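PDB 5GZT: chitinase from Paenibacillus sp. FPU-7, which probably catalyses the random endo-hydrolysis of beta-1,4 linkages between N-acetylglucosamine units in chitin and chitodextrins. Local coordinates for residues I23-S28 against L42-L47; S28-E33 against T48-E53; K66-G71 against N87-T92; E53-K58 against G71-V76. All blocks are in the same frame, centred on the assembly; numbering follows the deposited sequence.

Interaction 1: residues I23-S28 against L42-L47. With NA (sodium ion), chain C.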
loop_
_atom_site.group_PDB
_atom_site.type_symbol
_atom_site.label_atom_id
_atom_site.label_comp_id
_atom_site.label_asym_id
_atom_site.label_seq_id
_atom_site.Cartn_x
_atom_site.Cartn_y
_atom_site.Cartn_z
ATOM N N ILE B 23 35.636 -61.575 -16.107
ATOM C CA ILE B 23 34.466 -61.981 -15.358
ATOM C C ILE B 23 33.333 -61.122 -15.813
ATOM O O ILE B 23 33.430 -59.914 -15.755
ATOM C CB ILE B 23 34.648 -61.851 -13.815
ATOM C CG1 ILE B 23 35.833 -62.696 -13.358
ATOM C CG2 ILE B 23 33.369 -62.268 -13.078
ATOM C CD1 ILE B 23 36.174 -62.603 -11.874
ATOM N N VAL B 24 32.240 -61.752 -16.245
ATOM C CA VAL B 24 31.152 -61.035 -16.804
ATOM C C VAL B 24 29.922 -61.258 -15.950
ATOM O O VAL B 24 29.788 -62.307 -15.341
ATOM C CB VAL B 24 30.884 -61.459 -18.270
ATOM C CG1 VAL B 24 29.956 -60.452 -18.930
ATOM C CG2 VAL B 24 32.180 -61.543 -19.040
ATOM N N ALA B 25 29.049 -60.254 -15.910
ATOM C CA ALA B 25 27.809 -60.309 -15.206
ATOM C C ALA B 25 26.701 -59.936 -16.196
ATOM O O ALA B 25 26.702 -58.775 -16.757
ATOM C CB ALA B 25 27.834 -59.323 -14.035
ATOM N N LYS B 26 25.762 -60.899 -16.391
ATOM C CA LYS B 26 24.697 -60.796 -17.401
ATOM C C LYS B 26 23.259 -60.832 -16.842
ATOM O O LYS B 26 22.911 -61.631 -15.977
ATOM C CB LYS B 26 24.891 -61.874 -18.480
ATOM C CG LYS B 26 24.485 -61.424 -19.882
ATOM C CD LYS B 26 24.100 -62.585 -20.796
ATOM C CE LYS B 26 22.694 -63.112 -20.490
ATOM N NZ LYS B 26 22.250 -64.168 -21.446
ATOM N N GLY B 27 22.434 -59.929 -17.339
ATOM C CA GLY B 27 21.034 -59.883 -16.981
ATOM C C GLY B 27 20.745 -59.526 -15.535
ATOM O O GLY B 27 21.110 -58.443 -15.071
ATOM N N SER B 28 20.042 -60.416 -14.838
ATOM C CA SER B 28 19.684 -60.189 -13.438
ATOM C C SER B 28 20.770 -60.591 -12.448
ATOM O O SER B 28 20.477 -60.768 -11.262
ATOM C CB SER B 28 18.367 -60.891 -13.108
ATOM O OG SER B 28 17.334 -60.033 -13.522
ATOM N N LEU B 42 36.508 -57.020 -15.059
ATOM C CA LEU B 42 35.093 -57.109 -14.726
ATOM C C LEU B 42 34.392 -56.429 -15.853
ATOM O O LEU B 42 34.835 -55.351 -16.339
ATOM C CB LEU B 42 34.736 -56.431 -13.402
ATOM C CG LEU B 42 35.586 -56.861 -12.194
ATOM C CD1 LEU B 42 34.990 -56.377 -10.873
ATOM C CD2 LEU B 42 35.835 -58.363 -12.103
ATOM N N GLU B 43 33.318 -57.089 -16.289
ATOM C CA GLU B 43 32.458 -56.604 -17.348
ATOM C C GLU B 43 30.991 -56.841 -17.018
ATOM O O GLU B 43 30.619 -57.894 -16.517
ATOM C CB GLU B 43 32.851 -57.362 -18.594
ATOM C CG GLU B 43 32.254 -56.862 -19.880
ATOM C CD GLU B 43 33.169 -57.156 -21.072
ATOM O OE1 GLU B 43 33.957 -58.156 -21.033
ATOM O OE2 GLU B 43 33.065 -56.352 -22.042
ATOM N N GLU B 44 30.160 -55.854 -17.297
ATOM C CA GLU B 44 28.758 -55.973 -17.104
ATOM C C GLU B 44 28.120 -55.836 -18.485
ATOM O O GLU B 44 28.130 -54.739 -19.071
ATOM C CB GLU B 44 28.224 -54.890 -16.167
ATOM C CG GLU B 44 28.690 -54.993 -14.695
ATOM C CD GLU B 44 27.925 -54.006 -13.785
ATOM O OE1 GLU B 44 27.554 -52.883 -14.261
ATOM O OE2 GLU B 44 27.648 -54.357 -12.601
ATOM N N THR B 45 27.539 -56.938 -18.980
ATOM C CA THR B 45 26.839 -56.933 -20.292
ATOM C C THR B 45 25.354 -57.358 -20.236
ATOM O O THR B 45 25.009 -58.390 -19.614
ATOM C CB THR B 45 27.526 -57.832 -21.324
ATOM O OG1 THR B 45 28.936 -57.851 -21.107
ATOM C CG2 THR B 45 27.226 -57.324 -22.759
ATOM N N ASP B 46 24.504 -56.554 -20.908
ATOM C CA ASP B 46 23.060 -56.775 -20.972
ATOM C C ASP B 46 22.619 -57.041 -19.544
ATOM O O ASP B 46 22.273 -58.169 -19.193
ATOM C CB ASP B 46 22.710 -57.960 -21.922
ATOM C CG ASP B 46 22.935 -57.626 -23.425
ATOM O OD1 ASP B 46 22.436 -56.555 -23.897
ATOM O OD2 ASP B 46 23.602 -58.450 -24.118
ATOM N N LEU B 47 22.738 -55.998 -18.717
ATOM C CA LEU B 47 22.572 -56.094 -17.271
ATOM C C LEU B 47 21.305 -55.372 -16.904
ATOM O O LEU B 47 21.168 -54.157 -17.141
ATOM C CB LEU B 47 23.752 -55.478 -16.505
ATOM C CG LEU B 47 23.757 -55.758 -14.982
ATOM C CD1 LEU B 47 24.412 -57.107 -14.668
ATOM C CD2 LEU B 47 24.424 -54.621 -14.191
HETATM NA NA NA C . 26.841 -52.620 -11.067
#
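Ile23-Ser28 and Leu42-Leu47 meet as neighbouring parallel strands on successive coils of a parallel beta-helix, their short axes 18° apart. The backbone bonds zigzag: Glu43 N donates to Ile23 O (2.9 Å), Glu43 O takes the N-H of Ala25, and Ala25 O takes that of Thr45. At the end the register slips, and Gly27 N turns to Asp46 O at a short 2.6 Å. Gly27 has a positive phi of 66°, which favours glycine. Between these bonds lie CA-H...O contacts, among them Val24 CA to Glu43 O at 3.2 Å.

Apolar contacts gather on the face that carries Ile23, Ala25 and Leu42, all three of which also touch Phe52. Leu42 CD2 lies 4.1 Å from Ile23 CB. Leu47 CD1 reaches across to 4.1 Å from Ala25 CB. On the other face Val24 CG1 passes Thr45 OG1 at 3.5 Å, the two side chains crossing at a slant, and Lys26 CG presses on Thr45 O. Glu43, on that same face, gives its OE1 to a salt bridge with Arg22.

Glu44 shares the face of Ala25 but is polar. Its CG is anti to the carbonyl carbon (chi1 -68°), and from there the extended chain brings OE2 to 2.5 Å from the sodium ion, while OE1 probably accepts a bond from Ser72 N. The carboxylate therefore has both oxygens engaged, and its negative charge would probably be partly offset by the ion. The strand pair thus combines sheet pairing with one charged arm of a metal site.

Interaction 2: residues S28-E33 against T48-E53. With NA (sodium ion), chain C.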
loop_
_atom_site.group_PDB
_atom_site.type_symbol
_atom_site.label_atom_id
_atom_site.label_comp_id
_atom_site.label_asym_id
_atom_site.label_seq_id
_atom_site.Cartn_x
_atom_site.Cartn_y
_atom_site.Cartn_z
ATOM N N SER B 28 20.042 -60.416 -14.838
ATOM C CA SER B 28 19.684 -60.189 -13.438
ATOM C C SER B 28 20.770 -60.591 -12.448
ATOM O O SER B 28 20.477 -60.768 -11.262
ATOM C CB SER B 28 18.367 -60.891 -13.108
ATOM O OG SER B 28 17.334 -60.033 -13.522
ATOM N N ALA B 29 22.022 -60.688 -12.906
ATOM C CA ALA B 29 23.114 -61.065 -12.025
ATOM C C ALA B 29 23.377 -59.995 -10.947
ATOM O O ALA B 29 22.932 -58.822 -11.065
ATOM C CB ALA B 29 24.377 -61.358 -12.814
ATOM N N LYS B 30 24.134 -60.447 -9.943
ATOM C CA LYS B 30 24.203 -59.887 -8.594
ATOM C C LYS B 30 25.555 -60.328 -8.009
ATOM O O LYS B 30 25.803 -61.542 -7.829
ATOM C CB LYS B 30 23.057 -60.507 -7.766
ATOM C CG LYS B 30 22.010 -59.582 -7.177
ATOM C CD LYS B 30 22.519 -58.895 -5.908
ATOM C CE LYS B 30 23.019 -57.498 -6.211
ATOM N NZ LYS B 30 21.905 -56.676 -6.774
ATOM N N VAL B 31 26.459 -59.387 -7.748
ATOM C CA VAL B 31 27.788 -59.768 -7.248
ATOM C C VAL B 31 28.078 -58.957 -6.017
ATOM O O VAL B 31 27.698 -57.767 -5.931
ATOM C CB VAL B 31 28.936 -59.609 -8.276
ATOM C CG1 VAL B 31 30.131 -60.501 -7.895
ATOM C CG2 VAL B 31 28.465 -59.956 -9.684
ATOM N N GLY B 32 28.728 -59.627 -5.061
ATOM C CA GLY B 32 29.160 -58.991 -3.829
ATOM C C GLY B 32 30.402 -58.184 -4.112
ATOM O O GLY B 32 30.622 -57.758 -5.260
ATOM N N GLU B 33 31.206 -57.987 -3.064
ATOM C CA GLU B 33 32.433 -57.227 -3.147
ATOM C C GLU B 33 33.462 -58.071 -3.889
ATOM O O GLU B 33 33.750 -59.197 -3.459
ATOM C CB GLU B 33 32.966 -56.851 -1.723
ATOM C CG GLU B 33 34.388 -56.246 -1.672
ATOM C CD GLU B 33 34.864 -55.810 -0.275
ATOM O OE1 GLU B 33 34.025 -55.285 0.458
ATOM O OE2 GLU B 33 36.067 -55.966 0.069
ATOM N N THR B 48 20.383 -56.170 -16.357
ATOM C CA THR B 48 19.098 -55.717 -15.819
ATOM C C THR B 48 19.130 -55.553 -14.292
ATOM O O THR B 48 18.462 -54.648 -13.785
ATOM C CB THR B 48 17.893 -56.654 -16.202
ATOM O OG1 THR B 48 16.760 -56.285 -15.413
ATOM C CG2 THR B 48 18.150 -58.104 -15.944
ATOM N N GLY B 49 19.863 -56.445 -13.604
ATOM C CA GLY B 49 20.147 -56.367 -12.173
ATOM C C GLY B 49 21.196 -55.309 -11.814
ATOM O O GLY B 49 21.391 -54.315 -12.530
ATOM N N THR B 50 21.859 -55.503 -10.683
ATOM C CA THR B 50 22.824 -54.508 -10.208
ATOM C C THR B 50 24.271 -54.958 -10.447
ATOM O O THR B 50 25.141 -54.135 -10.536
ATOM C CB THR B 50 22.613 -54.156 -8.723
ATOM O OG1 THR B 50 22.959 -55.297 -7.937
ATOM C CG2 THR B 50 21.168 -53.676 -8.432
ATOM N N GLY B 51 24.517 -56.258 -10.530
ATOM C CA GLY B 51 25.814 -56.789 -10.910
ATOM C C GLY B 51 26.912 -56.574 -9.875
ATOM O O GLY B 51 26.764 -57.020 -8.723
ATOM N N PHE B 52 28.018 -55.923 -10.293
ATOM C CA PHE B 52 29.115 -55.593 -9.382
ATOM C C PHE B 52 28.803 -54.331 -8.629
ATOM O O PHE B 52 28.049 -53.471 -9.106
ATOM C CB PHE B 52 30.438 -55.394 -10.081
ATOM C CG PHE B 52 30.868 -56.548 -10.879
ATOM C CD1 PHE B 52 31.491 -57.623 -10.284
ATOM C CD2 PHE B 52 30.678 -56.539 -12.259
ATOM C CE1 PHE B 52 31.929 -58.705 -11.044
ATOM C CE2 PHE B 52 31.101 -57.611 -13.049
ATOM C CZ PHE B 52 31.743 -58.695 -12.442
ATOM N N GLU B 53 29.403 -54.207 -7.438
ATOM C CA GLU B 53 29.290 -52.933 -6.691
ATOM C C GLU B 53 30.631 -52.435 -6.154
ATOM O O GLU B 53 31.236 -51.550 -6.766
ATOM C CB GLU B 53 28.179 -53.027 -5.638
ATOM C CG GLU B 53 26.799 -52.924 -6.295
ATOM C CD GLU B 53 25.662 -52.858 -5.322
ATOM O OE1 GLU B 53 25.616 -53.733 -4.461
ATOM O OE2 GLU B 53 24.822 -51.957 -5.458
HETATM NA NA NA C . 26.841 -52.620 -11.067
HETATM O O HOH W 1 27.247 -55.879 -4.225
#
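At a corner of the parallel beta-helix, the loops Ser28-Glu33 and Thr48-Glu53 lie one against the other as equivalent turns of successive coils, joined through a single backbone bridge between Lys30 and Gly51. Their end-to-end directions differ by only 7°. Gly51 N donates to Ala29 O at 3.1 Å, and Gly51 O takes the N-H of Val31 at 2.6 Å. In both bonds the donor stands above the carbonyl plane. Gly51 has positive phi, and a side chain on Gly49 would run into Ala29 O, so glycine suits both places.

The side-chain packing is between Val31 and Phe52, which lie side by side and point the same way. Val31 CG2 sits over one face of the ring, 4.2 Å from its centroid and displaced toward the rim, while Val31 CG1 is 4.0 Å from Phe52 CE1. The Phe52 CG is anti to the carbonyl carbon (chi1 -57°), and the ring reaches Ile23 and Ala25 of strand 21-27. An alanine in place of Val31 would probably leave this face of the Phe52 ring without its methyl cover and open a gap beside CE1.

The same turn supplies two oxygens to the sodium ion, Thr50 O at 2.3 Å and Phe52 O at 2.5 Å, and Glu44 and Ser72 complete the protein ligands. A water bridges the two loops, donating to Val31 O at 2.6 Å and to Glu53 OE1 at 2.7 Å.

Interaction 3: residues K66-G71 against N87-T92. With FMT (formic acid), chain K.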
loop_
_atom_site.group_PDB
_atom_site.type_symbol
_atom_site.label_atom_id
_atom_site.label_comp_id
_atom_site.label_asym_id
_atom_site.label_seq_id
_atom_site.Cartn_x
_atom_site.Cartn_y
_atom_site.Cartn_z
ATOM N N LYS B 66 47.209 -56.645 -14.462
ATOM C CA LYS B 66 46.312 -55.917 -15.322
ATOM C C LYS B 66 44.935 -55.965 -14.722
ATOM O O LYS B 66 44.353 -57.049 -14.551
ATOM C CB LYS B 66 46.286 -56.482 -16.733
ATOM C CG LYS B 66 47.036 -55.605 -17.725
ATOM C CD LYS B 66 46.980 -56.160 -19.145
ATOM C CE LYS B 66 45.598 -56.047 -19.782
ATOM N NZ LYS B 66 45.086 -54.644 -19.832
ATOM N N VAL B 67 44.379 -54.792 -14.440
ATOM C CA VAL B 67 43.097 -54.753 -13.750
ATOM C C VAL B 67 42.233 -53.819 -14.533
ATOM O O VAL B 67 42.561 -52.632 -14.648
ATOM C CB VAL B 67 43.269 -54.243 -12.281
ATOM C CG1 VAL B 67 41.903 -54.098 -11.605
ATOM C CG2 VAL B 67 44.186 -55.201 -11.495
ATOM N N THR B 68 41.142 -54.321 -15.088
ATOM C CA THR B 68 40.246 -53.417 -15.800
ATOM C C THR B 68 38.793 -53.628 -15.522
ATOM O O THR B 68 38.371 -54.731 -15.310
ATOM C CB THR B 68 40.618 -53.180 -17.308
ATOM O OG1 THR B 68 39.480 -53.117 -18.171
ATOM C CG2 THR B 68 41.615 -54.054 -17.809
ATOM N N LEU B 69 38.046 -52.518 -15.535
ATOM C CA LEU B 69 36.651 -52.443 -15.119
ATOM C C LEU B 69 35.819 -51.849 -16.234
ATOM O O LEU B 69 36.190 -50.807 -16.831
ATOM C CB LEU B 69 36.491 -51.524 -13.860
ATOM C CG LEU B 69 36.715 -52.124 -12.447
ATOM C CD1 LEU B 69 37.847 -53.120 -12.358
ATOM C CD2 LEU B 69 36.878 -51.042 -11.362
ATOM N N SER B 70 34.669 -52.487 -16.455
ATOM C CA SER B 70 33.601 -51.995 -17.337
ATOM C C SER B 70 32.326 -52.302 -16.667
ATOM O O SER B 70 32.084 -53.450 -16.375
ATOM C CB SER B 70 33.611 -52.685 -18.721
ATOM O OG SER B 70 34.873 -52.439 -19.316
ATOM N N GLY B 71 31.498 -51.286 -16.479
ATOM C CA GLY B 71 30.292 -51.429 -15.709
ATOM C C GLY B 71 30.033 -50.234 -14.813
ATOM O O GLY B 71 30.737 -49.214 -14.894
ATOM N N ASN B 87 42.612 -49.709 -14.958
ATOM C CA ASN B 87 41.978 -49.310 -16.243
ATOM C C ASN B 87 40.494 -49.332 -16.062
ATOM O O ASN B 87 39.932 -50.363 -15.680
ATOM C CB ASN B 87 42.361 -50.257 -17.406
ATOM C CG ASN B 87 43.653 -49.839 -18.070
ATOM O OD1 ASN B 87 43.698 -49.132 -19.129
ATOM N ND2 ASN B 87 44.705 -50.199 -17.426
ATOM N N VAL B 88 39.838 -48.227 -16.382
ATOM C CA VAL B 88 38.416 -48.209 -16.393
ATOM C C VAL B 88 38.056 -47.922 -17.848
ATOM O O VAL B 88 38.297 -46.833 -18.385
ATOM C CB VAL B 88 37.847 -47.156 -15.461
ATOM C CG1 VAL B 88 36.320 -47.356 -15.356
ATOM C CG2 VAL B 88 38.550 -47.226 -14.086
ATOM N N ASN B 89 37.444 -48.914 -18.461
ATOM C CA ASN B 89 37.201 -48.928 -19.908
ATOM C C ASN B 89 35.844 -48.446 -20.302
ATOM O O ASN B 89 35.677 -47.991 -21.450
ATOM C CB ASN B 89 37.402 -50.349 -20.425
ATOM C CG ASN B 89 38.839 -50.679 -20.638
ATOM O OD1 ASN B 89 39.754 -49.955 -20.231
ATOM N ND2 ASN B 89 39.055 -51.752 -21.361
ATOM N N SER B 90 34.849 -48.618 -19.416
ATOM C CA SER B 90 33.523 -48.061 -19.676
ATOM C C SER B 90 32.687 -47.986 -18.403
ATOM O O SER B 90 32.878 -48.765 -17.487
ATOM C CB SER B 90 32.739 -48.855 -20.754
ATOM O OG SER B 90 32.227 -50.004 -20.220
ATOM N N GLY B 91 31.720 -47.078 -18.414
ATOM C CA GLY B 91 30.700 -47.076 -17.382
ATOM C C GLY B 91 30.994 -45.997 -16.354
ATOM O O GLY B 91 31.487 -44.918 -16.715
ATOM N N THR B 92 30.668 -46.303 -15.096
ATOM C CA THR B 92 30.556 -45.293 -14.033
ATOM C C THR B 92 31.118 -45.848 -12.722
ATOM O O THR B 92 31.121 -47.036 -12.488
ATOM C CB THR B 92 29.107 -44.868 -13.775
ATOM O OG1 THR B 92 28.336 -46.056 -13.499
ATOM C CG2 THR B 92 28.545 -44.046 -14.926
HETATM C C FMT K . 35.579 -52.973 -22.895
HETATM O O1 FMT K . 36.610 -53.476 -22.415
HETATM O O2 FMT K . 34.646 -52.346 -22.142
#
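Asn87 meets two residues of the neighbouring strand at once: its N donates to Val67 O at 2.9 Å and its O accepts from Leu69 N. Its CB packs closely on Thr68 CB, 3.4 Å away, where the two side chains cross. Val88 turns to the other face with Leu69, its CG1 3.8 Å from Leu69 O. Asn89 N then donates to that same oxygen at 2.8 Å, nearly straight (165°).

Here the pairing skips one residue, a beta bulge, so that Ser90 rather than Asn89 faces Ser70. Ser90 O accepts from Gly71 N at 3.0 Å, the donor standing above the carbonyl plane, and Ser90 OG lies 3.4 Å from Ser70 CB. Gly91 pairs with Gly71; the backbone angles of both call for glycine as the chain corners. Thr92 N closes the ladder on Gly71 O, and its OG1 bonds to Ser72 OG.

By the bulge, Asn89 ND2 donates to O1 of a formic acid molecule at 3.2 Å and Ser70 OG to its O2 at 2.8 Å, with Lys41 NZ also bonded to it. The molecule probably comes from the crystallisation liquor, but this cluster of polar groups would probably suit a small carboxylate.

Interaction 4: residues E53-K58 against G71-V76. With NA (sodium ion), chain C.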
loop_
_atom_site.group_PDB
_atom_site.type_symbol
_atom_site.label_atom_id
_atom_site.label_comp_id
_atom_site.label_asym_id
_atom_site.label_seq_id
_atom_site.Cartn_x
_atom_site.Cartn_y
_atom_site.Cartn_z
ATOM N N GLU B 53 29.403 -54.207 -7.438
ATOM C CA GLU B 53 29.290 -52.933 -6.691
ATOM C C GLU B 53 30.631 -52.435 -6.154
ATOM O O GLU B 53 31.236 -51.550 -6.766
ATOM C CB GLU B 53 28.179 -53.027 -5.638
ATOM C CG GLU B 53 26.799 -52.924 -6.295
ATOM C CD GLU B 53 25.662 -52.858 -5.322
ATOM O OE1 GLU B 53 25.616 -53.733 -4.461
ATOM O OE2 GLU B 53 24.822 -51.957 -5.458
ATOM N N LYS B 54 31.084 -53.000 -5.050
ATOM C CA LYS B 54 32.327 -52.622 -4.448
ATOM C C LYS B 54 33.485 -53.466 -5.027
ATOM O O LYS B 54 33.384 -54.698 -5.241
ATOM C CB LYS B 54 32.236 -52.694 -2.900
ATOM C CG LYS B 54 33.531 -52.289 -2.146
ATOM C CD LYS B 54 33.361 -52.031 -0.632
ATOM C CE LYS B 54 34.658 -52.254 0.181
ATOM N NZ LYS B 54 35.741 -51.255 -0.020
ATOM N N VAL B 55 34.598 -52.783 -5.278
ATOM C CA VAL B 55 35.791 -53.399 -5.773
ATOM C C VAL B 55 36.974 -52.814 -5.019
ATOM O O VAL B 55 37.033 -51.578 -4.854
ATOM C CB VAL B 55 35.970 -53.083 -7.290
ATOM C CG1 VAL B 55 37.208 -53.760 -7.822
ATOM C CG2 VAL B 55 34.741 -53.477 -8.092
ATOM N N VAL B 56 37.928 -53.664 -4.634
ATOM C CA VAL B 56 39.099 -53.247 -3.885
ATOM C C VAL B 56 40.256 -53.942 -4.509
ATOM O O VAL B 56 40.189 -55.159 -4.642
ATOM C CB VAL B 56 39.099 -53.734 -2.372
ATOM C CG1 VAL B 56 40.296 -53.127 -1.622
ATOM C CG2 VAL B 56 37.800 -53.436 -1.653
ATOM N N LEU B 57 41.334 -53.216 -4.828
ATOM C CA LEU B 57 42.596 -53.776 -5.272
ATOM C C LEU B 57 43.428 -53.851 -4.011
ATOM O O LEU B 57 43.724 -52.793 -3.418
ATOM C CB LEU B 57 43.295 -52.870 -6.327
ATOM C CG LEU B 57 42.623 -52.933 -7.719
ATOM C CD1 LEU B 57 41.186 -52.493 -7.638
ATOM C CD2 LEU B 57 43.412 -52.126 -8.720
ATOM N N LYS B 58 43.756 -55.057 -3.554
ATOM C CA LYS B 58 44.402 -55.223 -2.214
ATOM C C LYS B 58 45.872 -55.263 -2.316
ATOM O O LYS B 58 46.419 -55.345 -3.443
ATOM C CB LYS B 58 43.928 -56.476 -1.523
ATOM C CG LYS B 58 42.513 -56.372 -0.998
ATOM C CD LYS B 58 42.495 -56.226 0.506
ATOM C CE LYS B 58 41.071 -56.183 0.971
ATOM N NZ LYS B 58 41.013 -55.667 2.344
ATOM N N GLY B 71 31.498 -51.286 -16.479
ATOM C CA GLY B 71 30.292 -51.429 -15.709
ATOM C C GLY B 71 30.033 -50.234 -14.813
ATOM O O GLY B 71 30.737 -49.214 -14.894
ATOM N N SER B 72 29.005 -50.389 -13.974
ATOM C CA SER B 72 28.516 -49.342 -13.030
ATOM C C SER B 72 28.908 -49.772 -11.638
ATOM O O SER B 72 28.415 -50.796 -11.186
ATOM C CB SER B 72 27.005 -49.181 -13.084
ATOM O OG SER B 72 26.601 -48.001 -12.415
ATOM N N PHE B 73 29.827 -49.032 -10.983
ATOM C CA PHE B 73 30.372 -49.472 -9.712
ATOM C C PHE B 73 30.057 -48.445 -8.621
ATOM O O PHE B 73 29.670 -47.310 -8.875
ATOM C CB PHE B 73 31.858 -49.787 -9.816
ATOM C CG PHE B 73 32.204 -50.810 -10.857
ATOM C CD1 PHE B 73 32.357 -50.446 -12.185
ATOM C CD2 PHE B 73 32.415 -52.130 -10.508
ATOM C CE1 PHE B 73 32.710 -51.385 -13.144
ATOM C CE2 PHE B 73 32.738 -53.096 -11.477
ATOM C CZ PHE B 73 32.891 -52.714 -12.793
ATOM N N THR B 74 30.163 -48.879 -7.379
ATOM C CA THR B 74 29.875 -47.957 -6.265
ATOM C C THR B 74 31.220 -47.371 -5.803
ATOM O O THR B 74 31.614 -46.312 -6.281
ATOM C CB THR B 74 29.092 -48.693 -5.132
ATOM O OG1 THR B 74 29.745 -49.937 -4.832
ATOM C CG2 THR B 74 27.702 -48.976 -5.585
ATOM N N ASP B 75 31.902 -48.109 -4.922
ATOM C CA ASP B 75 33.129 -47.714 -4.315
ATOM C C ASP B 75 34.152 -48.595 -4.933
ATOM O O ASP B 75 34.031 -49.835 -4.889
ATOM C CB ASP B 75 33.167 -47.946 -2.780
ATOM C CG ASP B 75 32.175 -47.081 -2.024
ATOM O OD1 ASP B 75 32.263 -45.856 -2.064
ATOM O OD2 ASP B 75 31.338 -47.628 -1.326
ATOM N N VAL B 76 35.177 -47.955 -5.471
ATOM C CA VAL B 76 36.311 -48.678 -5.999
ATOM C C VAL B 76 37.516 -48.080 -5.339
ATOM O O VAL B 76 37.737 -46.878 -5.450
ATOM C CB VAL B 76 36.474 -48.482 -7.503
ATOM C CG1 VAL B 76 37.743 -49.190 -8.010
ATOM C CG2 VAL B 76 35.233 -48.939 -8.197
HETATM NA NA NA C . 26.841 -52.620 -11.067
#
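Glu53-Lys58 and Gly71-Val76 run parallel on successive coils of the parallel beta-helix, with Thr74 N donating to Glu53 O at 2.9 Å in a nearly straight bond (171°) and Val55 N donating to Asp75 O at 3.0 Å. The first donor stands above the carbonyl plane, at the corner of the chain, whereas the second belongs to the regular bridge of Val55 with Val76. Val76 CA also directs its hydrogen to Val55 O.

Val55 carries the apolar part of the contact. Its CG2, anti to the carbonyl carbon, meets Phe73 CD2 at 3.6 Å, and its CB faces Val76 CG2. Glu53 O sits at the edge of the Phe73 ring, in its plane. Val76 also touches Leu69 of strand 67-70 in the other sheet, and Val55 touches Ile36 on the neighbouring strand; both valines are buried.

Thr74 points toward Glu53. Its OG1, between the backbone N and the carbonyl carbon (chi1 48°), lies 2.9 Å from Glu53 O and 3.6 Å from Glu53 CB, while its CG2 is 4.1 Å from Glu53 CG. An alanine at Thr74 would probably leave the aliphatic part of Glu53 without this packing and freer to turn.

Lys54 CG rests 3.7 Å from Asp75 O. The carboxylate of Asp75 is instead paired in a salt bridge with Arg95, and the ammonium of Lys54 stays apart from it. Next to Phe73 the backbone contributes to the metal site, Ser72 O lying 2.4 Å from the sodium ion.

How the interactions relate
From the N terminus, interaction 1 closes one coil by pairing strands 21-27 and 40-47, and interaction 2 repeats the closure at the following corner. Their segments alternate along the chain, so the two cross, and they share Ser28. Interaction 4 follows in series, starting from the Glu53 that ends interaction 2, and joins strands 55-57 and 72-78 of the second sheet. Interaction 3 opens before interaction 4 closes, crosses it at Gly71, and extends the first sheet from strand 67-70 to 85-89. Strands 40-47 and 67-70 are neighbours, linking interactions 1 and 3. The sodium ion draws interactions 1, 2 and 4 together at the corner between the sheets.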